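Local coordinates for 450aa long hypothetical fmu protein (PDB 2YXL) that binds the S-adenosylmethionine analogue sinefungin and is probably an RNA cytosine-5 methyltransferase of the RsmB/NOP family, at residues T106-I118 and G127-E139. Sequence-based numbering, arbitrary orientation.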
loop_
_atom_site.group_PDB
_atom_site.type_symbol
_atom_site.label_atom_id
_atom_site.label_comp_id
_atom_site.label_asym_id
_atom_site.label_seq_id
_atom_site.Cartn_x
_atom_site.Cartn_y
_atom_site.Cartn_z
ATOM N N THR A 106 -1.649 -17.068 27.082
ATOM C CA THR A 106 -0.975 -16.384 25.980
ATOM C C THR A 106 0.487 -16.092 26.315
ATOM O O THR A 106 1.369 -16.315 25.481
ATOM C CB THR A 106 -1.707 -15.078 25.590
ATOM O OG1 THR A 106 -3.051 -15.390 25.215
ATOM C CG2 THR A 106 -1.020 -14.385 24.419
ATOM N N ILE A 107 0.740 -15.613 27.534
ATOM C CA ILE A 107 2.110 -15.326 27.972
ATOM C C ILE A 107 2.903 -16.630 28.119
ATOM O O ILE A 107 4.112 -16.653 27.892
ATOM C CB ILE A 107 2.181 -14.403 29.255
ATOM C CG1 ILE A 107 2.790 -15.112 30.467
ATOM C CG2 ILE A 107 0.830 -13.760 29.579
ATOM C CD1 ILE A 107 4.244 -14.760 30.693
ATOM N N LYS A 108 2.204 -17.708 28.471
ATOM C CA LYS A 108 2.789 -19.047 28.526
ATOM C C LYS A 108 3.166 -19.536 27.126
ATOM O O LYS A 108 4.241 -20.104 26.931
ATOM C CB LYS A 108 1.816 -20.029 29.191
ATOM C CG LYS A 108 2.338 -21.460 29.323
ATOM C CD LYS A 108 1.206 -22.460 29.528
ATOM C CE LYS A 108 0.723 -22.499 30.970
ATOM N NZ LYS A 108 1.735 -23.122 31.864
ATOM N N ASN A 109 2.275 -19.312 26.162
ATOM C CA ASN A 109 2.523 -19.691 24.771
ATOM C C ASN A 109 3.652 -18.872 24.140
ATOM O O ASN A 109 4.415 -19.383 23.318
ATOM C CB ASN A 109 1.238 -19.590 23.940
ATOM C CG ASN A 109 0.218 -20.686 24.272
ATOM O OD1 ASN A 109 -0.946 -20.601 23.875
ATOM N ND2 ASN A 109 0.652 -21.715 24.990
ATOM N N LEU A 110 3.756 -17.603 24.534
ATOM C CA LEU A 110 4.889 -16.763 24.147
ATOM C C LEU A 110 6.198 -17.316 24.693
ATOM O O LEU A 110 7.216 -17.304 24.002
ATOM C CB LEU A 110 4.701 -15.326 24.634
ATOM C CG LEU A 110 3.872 -14.371 23.780
ATOM C CD1 LEU A 110 3.581 -13.106 24.567
ATOM C CD2 LEU A 110 4.586 -14.046 22.469
ATOM N N ARG A 111 6.166 -17.797 25.933
ATOM C CA ARG A 111 7.365 -18.316 26.586
ATOM C C ARG A 111 7.837 -19.643 25.993
ATOM O O ARG A 111 9.031 -19.823 25.756
ATOM C CB ARG A 111 7.163 -18.437 28.103
ATOM C CG ARG A 111 8.397 -18.932 28.846
ATOM C CD ARG A 111 8.311 -18.722 30.360
ATOM N NE ARG A 111 8.600 -17.342 30.761
ATOM C CZ ARG A 111 9.802 -16.763 30.712
ATOM N NH1 ARG A 111 10.866 -17.421 30.260
ATOM N NH2 ARG A 111 9.941 -15.506 31.111
ATOM N N TRP A 112 6.903 -20.554 25.739
ATOM C CA TRP A 112 7.263 -21.907 25.326
ATOM C C TRP A 112 7.125 -22.173 23.830
ATOM O O TRP A 112 8.024 -22.756 23.226
ATOM C CB TRP A 112 6.496 -22.948 26.149
ATOM C CG TRP A 112 6.795 -22.836 27.612
ATOM C CD1 TRP A 112 5.996 -22.288 28.573
ATOM C CD2 TRP A 112 7.996 -23.249 28.275
ATOM N NE1 TRP A 112 6.618 -22.345 29.797
ATOM C CE2 TRP A 112 7.848 -22.931 29.642
ATOM C CE3 TRP A 112 9.182 -23.864 27.849
ATOM C CZ2 TRP A 112 8.840 -23.205 30.588
ATOM C CZ3 TRP A 112 10.166 -24.137 28.788
ATOM C CH2 TRP A 112 9.988 -23.809 30.143
ATOM N N LYS A 113 6.020 -21.743 23.231
ATOM C CA LYS A 113 5.755 -22.066 21.825
ATOM C C LYS A 113 6.467 -21.127 20.849
ATOM O O LYS A 113 6.879 -21.557 19.771
ATOM C CB LYS A 113 4.247 -22.123 21.534
ATOM C CG LYS A 113 3.393 -22.767 22.631
ATOM C CD LYS A 113 3.792 -24.211 22.953
ATOM C CE LYS A 113 3.024 -25.228 22.119
ATOM N NZ LYS A 113 3.355 -26.618 22.543
ATOM N N ALA A 114 6.606 -19.855 21.225
ATOM C CA ALA A 114 7.322 -18.870 20.405
ATOM C C ALA A 114 8.825 -19.125 20.413
ATOM O O ALA A 114 9.476 -19.070 19.367
ATOM C CB ALA A 114 7.025 -17.453 20.877
ATOM N N SER A 115 9.367 -19.398 21.599
ATOM C CA SER A 115 10.776 -19.740 21.759
ATOM C C SER A 115 11.139 -20.945 20.909
ATOM O O SER A 115 12.168 -20.946 20.232
ATOM C CB SER A 115 11.094 -20.037 23.222
ATOM O OG SER A 115 10.991 -18.867 24.012
ATOM N N ASP A 116 10.282 -21.961 20.947
ATOM C CA ASP A 116 10.509 -23.197 20.211
ATOM C C ASP A 116 10.409 -22.982 18.708
ATOM O O ASP A 116 11.213 -23.525 17.944
ATOM C CB ASP A 116 9.516 -24.274 20.654
ATOM C CG ASP A 116 9.931 -25.666 20.220
ATOM O OD1 ASP A 116 11.151 -25.947 20.161
ATOM O OD2 ASP A 116 9.032 -26.488 19.948
ATOM N N PHE A 117 9.431 -22.180 18.295
ATOM C CA PHE A 117 9.184 -21.917 16.880
ATOM C C PHE A 117 10.357 -21.211 16.197
ATOM O O PHE A 117 10.783 -21.626 15.117
ATOM C CB PHE A 117 7.881 -21.126 16.695
ATOM C CG PHE A 117 7.590 -20.749 15.263
ATOM C CD1 PHE A 117 7.502 -19.412 14.891
ATOM C CD2 PHE A 117 7.401 -21.729 14.291
ATOM C CE1 PHE A 117 7.229 -19.052 13.569
ATOM C CE2 PHE A 117 7.127 -21.382 12.969
ATOM C CZ PHE A 117 7.040 -20.042 12.606
ATOM N N ILE A 118 10.885 -20.163 16.824
ATOM C CA ILE A 118 11.997 -19.421 16.223
ATOM C C ILE A 118 13.308 -20.202 16.271
ATOM O O ILE A 118 14.166 -20.030 15.402
ATOM C CB ILE A 118 12.146 -17.965 16.774
ATOM C CG1 ILE A 118 12.562 -17.952 18.250
ATOM C CG2 ILE A 118 10.854 -17.161 16.535
ATOM C CD1 ILE A 118 12.756 -16.551 18.824
ATOM N N GLY A 127 16.207 -19.047 20.300
ATOM C CA GLY A 127 15.030 -19.317 21.121
ATOM C C GLY A 127 15.331 -19.138 22.598
ATOM O O GLY A 127 14.513 -18.592 23.341
ATOM N N MET A 128 16.510 -19.598 23.015
ATOM C CA MET A 128 16.970 -19.452 24.397
ATOM C C MET A 128 17.128 -17.983 24.777
ATOM O O MET A 128 16.678 -17.560 25.843
ATOM C CB MET A 128 18.295 -20.194 24.623
ATOM C CG MET A 128 18.170 -21.700 24.779
ATOM S SD MET A 128 19.791 -22.497 24.839
ATOM C CE MET A 128 19.318 -24.224 24.806
ATOM N N TYR A 129 17.764 -17.216 23.896
ATOM C CA TYR A 129 17.966 -15.783 24.098
ATOM C C TYR A 129 16.630 -15.049 24.255
ATOM O O TYR A 129 16.491 -14.183 25.121
ATOM C CB TYR A 129 18.791 -15.204 22.943
ATOM C CG TYR A 129 19.071 -13.720 23.034
ATOM C CD1 TYR A 129 20.068 -13.224 23.872
ATOM C CD2 TYR A 129 18.349 -12.815 22.265
ATOM C CE1 TYR A 129 20.327 -11.855 23.950
ATOM C CE2 TYR A 129 18.598 -11.452 22.329
ATOM C CZ TYR A 129 19.584 -10.979 23.173
ATOM O OH TYR A 129 19.822 -9.625 23.228
ATOM N N PHE A 130 15.658 -15.411 23.420
ATOM C CA PHE A 130 14.297 -14.890 23.521
ATOM C C PHE A 130 13.692 -15.229 24.878
ATOM O O PHE A 130 13.168 -14.355 25.569
ATOM C CB PHE A 130 13.421 -15.457 22.402
ATOM C CG PHE A 130 11.997 -14.963 22.433
ATOM C CD1 PHE A 130 11.683 -13.677 22.001
ATOM C CD2 PHE A 130 10.971 -15.787 22.888
ATOM C CE1 PHE A 130 10.372 -13.217 22.026
ATOM C CE2 PHE A 130 9.653 -15.336 22.914
ATOM C CZ PHE A 130 9.352 -14.050 22.484
ATOM N N TRP A 131 13.786 -16.506 25.244
ATOM C CA TRP A 131 13.293 -17.025 26.513
ATOM C C TRP A 131 13.856 -16.232 27.694
ATOM O O TRP A 131 13.126 -15.907 28.634
ATOM C CB TRP A 131 13.670 -18.504 26.627
ATOM C CG TRP A 131 12.925 -19.270 27.676
ATOM C CD1 TRP A 131 11.752 -19.952 27.515
ATOM C CD2 TRP A 131 13.310 -19.449 29.042
ATOM N NE1 TRP A 131 11.379 -20.541 28.698
ATOM C CE2 TRP A 131 12.315 -20.250 29.654
ATOM C CE3 TRP A 131 14.395 -19.009 29.813
ATOM C CZ2 TRP A 131 12.373 -20.622 31.005
ATOM C CZ3 TRP A 131 14.456 -19.383 31.157
ATOM C CH2 TRP A 131 13.446 -20.179 31.737
ATOM N N ASP A 132 15.149 -15.912 27.623
ATOM C CA ASP A 132 15.843 -15.124 28.643
ATOM C C ASP A 132 15.371 -13.667 28.732
ATOM O O ASP A 132 15.562 -13.019 29.761
ATOM C CB ASP A 132 17.360 -15.149 28.403
ATOM C CG ASP A 132 18.002 -16.465 28.801
ATOM O OD1 ASP A 132 17.393 -17.233 29.581
ATOM O OD2 ASP A 132 19.134 -16.731 28.345
ATOM N N LEU A 133 14.768 -13.156 27.661
ATOM C CA LEU A 133 14.329 -11.759 27.621
ATOM C C LEU A 133 12.871 -11.531 28.027
ATOM O O LEU A 133 12.491 -10.408 28.375
ATOM C CB LEU A 133 14.555 -11.161 26.230
ATOM C CG LEU A 133 15.990 -10.899 25.785
ATOM C CD1 LEU A 133 15.992 -10.611 24.299
ATOM C CD2 LEU A 133 16.633 -9.760 26.575
ATOM N N LEU A 134 12.064 -12.587 27.976
ATOM C CA LEU A 134 10.621 -12.462 28.176
ATOM C C LEU A 134 10.186 -11.686 29.425
ATOM O O LEU A 134 9.341 -10.794 29.333
ATOM C CB LEU A 134 9.929 -13.824 28.117
ATOM C CG LEU A 134 9.198 -14.191 26.821
ATOM C CD1 LEU A 134 7.878 -14.841 27.198
ATOM C CD2 LEU A 134 8.924 -12.977 25.936
ATOM N N ASP A 135 10.770 -12.023 30.574
ATOM C CA ASP A 135 10.445 -11.363 31.839
ATOM C C ASP A 135 10.748 -9.863 31.835
ATOM O O ASP A 135 9.951 -9.069 32.342
ATOM C CB ASP A 135 11.141 -12.054 33.019
ATOM C CG ASP A 135 10.373 -13.268 33.531
ATOM O OD1 ASP A 135 10.930 -14.012 34.365
ATOM O OD2 ASP A 135 9.215 -13.484 33.107
ATOM N N LYS A 136 11.888 -9.484 31.258
ATOM C CA LYS A 136 12.266 -8.073 31.112
ATOM C C LYS A 136 11.212 -7.291 30.326
ATOM O O LYS A 136 10.872 -6.161 30.683
ATOM C CB LYS A 136 13.633 -7.944 30.429
ATOM C CG LYS A 136 14.840 -8.261 31.316
ATOM C CD LYS A 136 15.428 -7.003 31.967
ATOM C CE LYS A 136 14.952 -6.803 33.409
ATOM N NZ LYS A 136 15.623 -7.737 34.364
ATOM N N ILE A 137 10.700 -7.914 29.265
ATOM C CA ILE A 137 9.663 -7.329 28.416
ATOM C C ILE A 137 8.353 -7.131 29.187
ATOM O O ILE A 137 7.731 -6.070 29.100
ATOM C CB ILE A 137 9.443 -8.181 27.134
ATOM C CG1 ILE A 137 10.665 -8.066 26.213
ATOM C CG2 ILE A 137 8.169 -7.763 26.398
ATOM C CD1 ILE A 137 10.746 -9.128 25.130
ATOM N N PHE A 138 7.948 -8.140 29.953
ATOM C CA PHE A 138 6.707 -8.061 30.723
ATOM C C PHE A 138 6.792 -7.146 31.949
ATOM O O PHE A 138 5.767 -6.752 32.503
ATOM C CB PHE A 138 6.197 -9.458 31.091
ATOM C CG PHE A 138 5.496 -10.152 29.959
ATOM C CD1 PHE A 138 6.165 -11.082 29.174
ATOM C CD2 PHE A 138 4.166 -9.857 29.662
ATOM C CE1 PHE A 138 5.525 -11.719 28.115
ATOM C CE2 PHE A 138 3.516 -10.490 28.603
ATOM C CZ PHE A 138 4.203 -11.423 27.827
ATOM N N GLU A 139 8.013 -6.802 32.348
ATOM C CA GLU A 139 8.247 -5.910 33.482
ATOM C C GLU A 139 8.655 -4.497 33.058
ATOM O O GLU A 139 8.883 -3.635 33.911
ATOM C CB GLU A 139 9.318 -6.493 34.405
ATOM C CG GLU A 139 8.873 -7.704 35.213
ATOM C CD GLU A 139 10.043 -8.468 35.807
ATOM O OE1 GLU A 139 11.157 -8.393 35.241
ATOM O OE2 GLU A 139 9.851 -9.151 36.835
#
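G127 lies against S115, with their CA atoms 4.3 Å apart. Its CA makes a CA-H...O contact with S115 O, and I118 CG1 packs on the same carbon.

F130 is a knob in a hole formed by L110, A114, S115 and I118. Its CG is anti to the backbone N (chi1 -180°), which carries the ring between the helices. L110 O and S115 OG both lie at the ring edge, near its plane; F130 CE2 is 3.3 Å from L110 O. I118 CD1 meets F130 CB at 3.8 Å. A89 and L90 of helix 84-99 also touch the F130 side chain.

The two segments belong to consecutive helices, 104-121 and 124-138, which form an antiparallel helical hairpin in the all-helical N-terminal part, far from the sinefungin pocket. The segment axes approach to 8.3 Å at 154°.

W131 has one ring face under R111. R111 NH1 sits over the ring centre. R111 CZ is 4.6 Å from the centroid of the W131 five-membered ring, a cation-pi contact. The guanidinium stands nearly upright on the indole, planes 83° apart. R111 NH1 also donates to W131 O at 3.2 Å. The W131 indole in turn points an edge, with NE1, at the face of W112, a T-shaped pair. An alanine here would probably leave the R111 guanidinium without the aromatic face it rests on and W112 without its edge-to-face partner.

L134 covers a face of the R111 guanidinium, while its CD1 reaches the backbone of L110 and R111. D135 OD2 forms a salt bridge with R111 NH2 at 2.9 Å; its hydrogen bond is weak. The R111 chain bends at chi3 toward these partners. F138 takes L110 CD1 at its ring edge and I107 CD1 over one face.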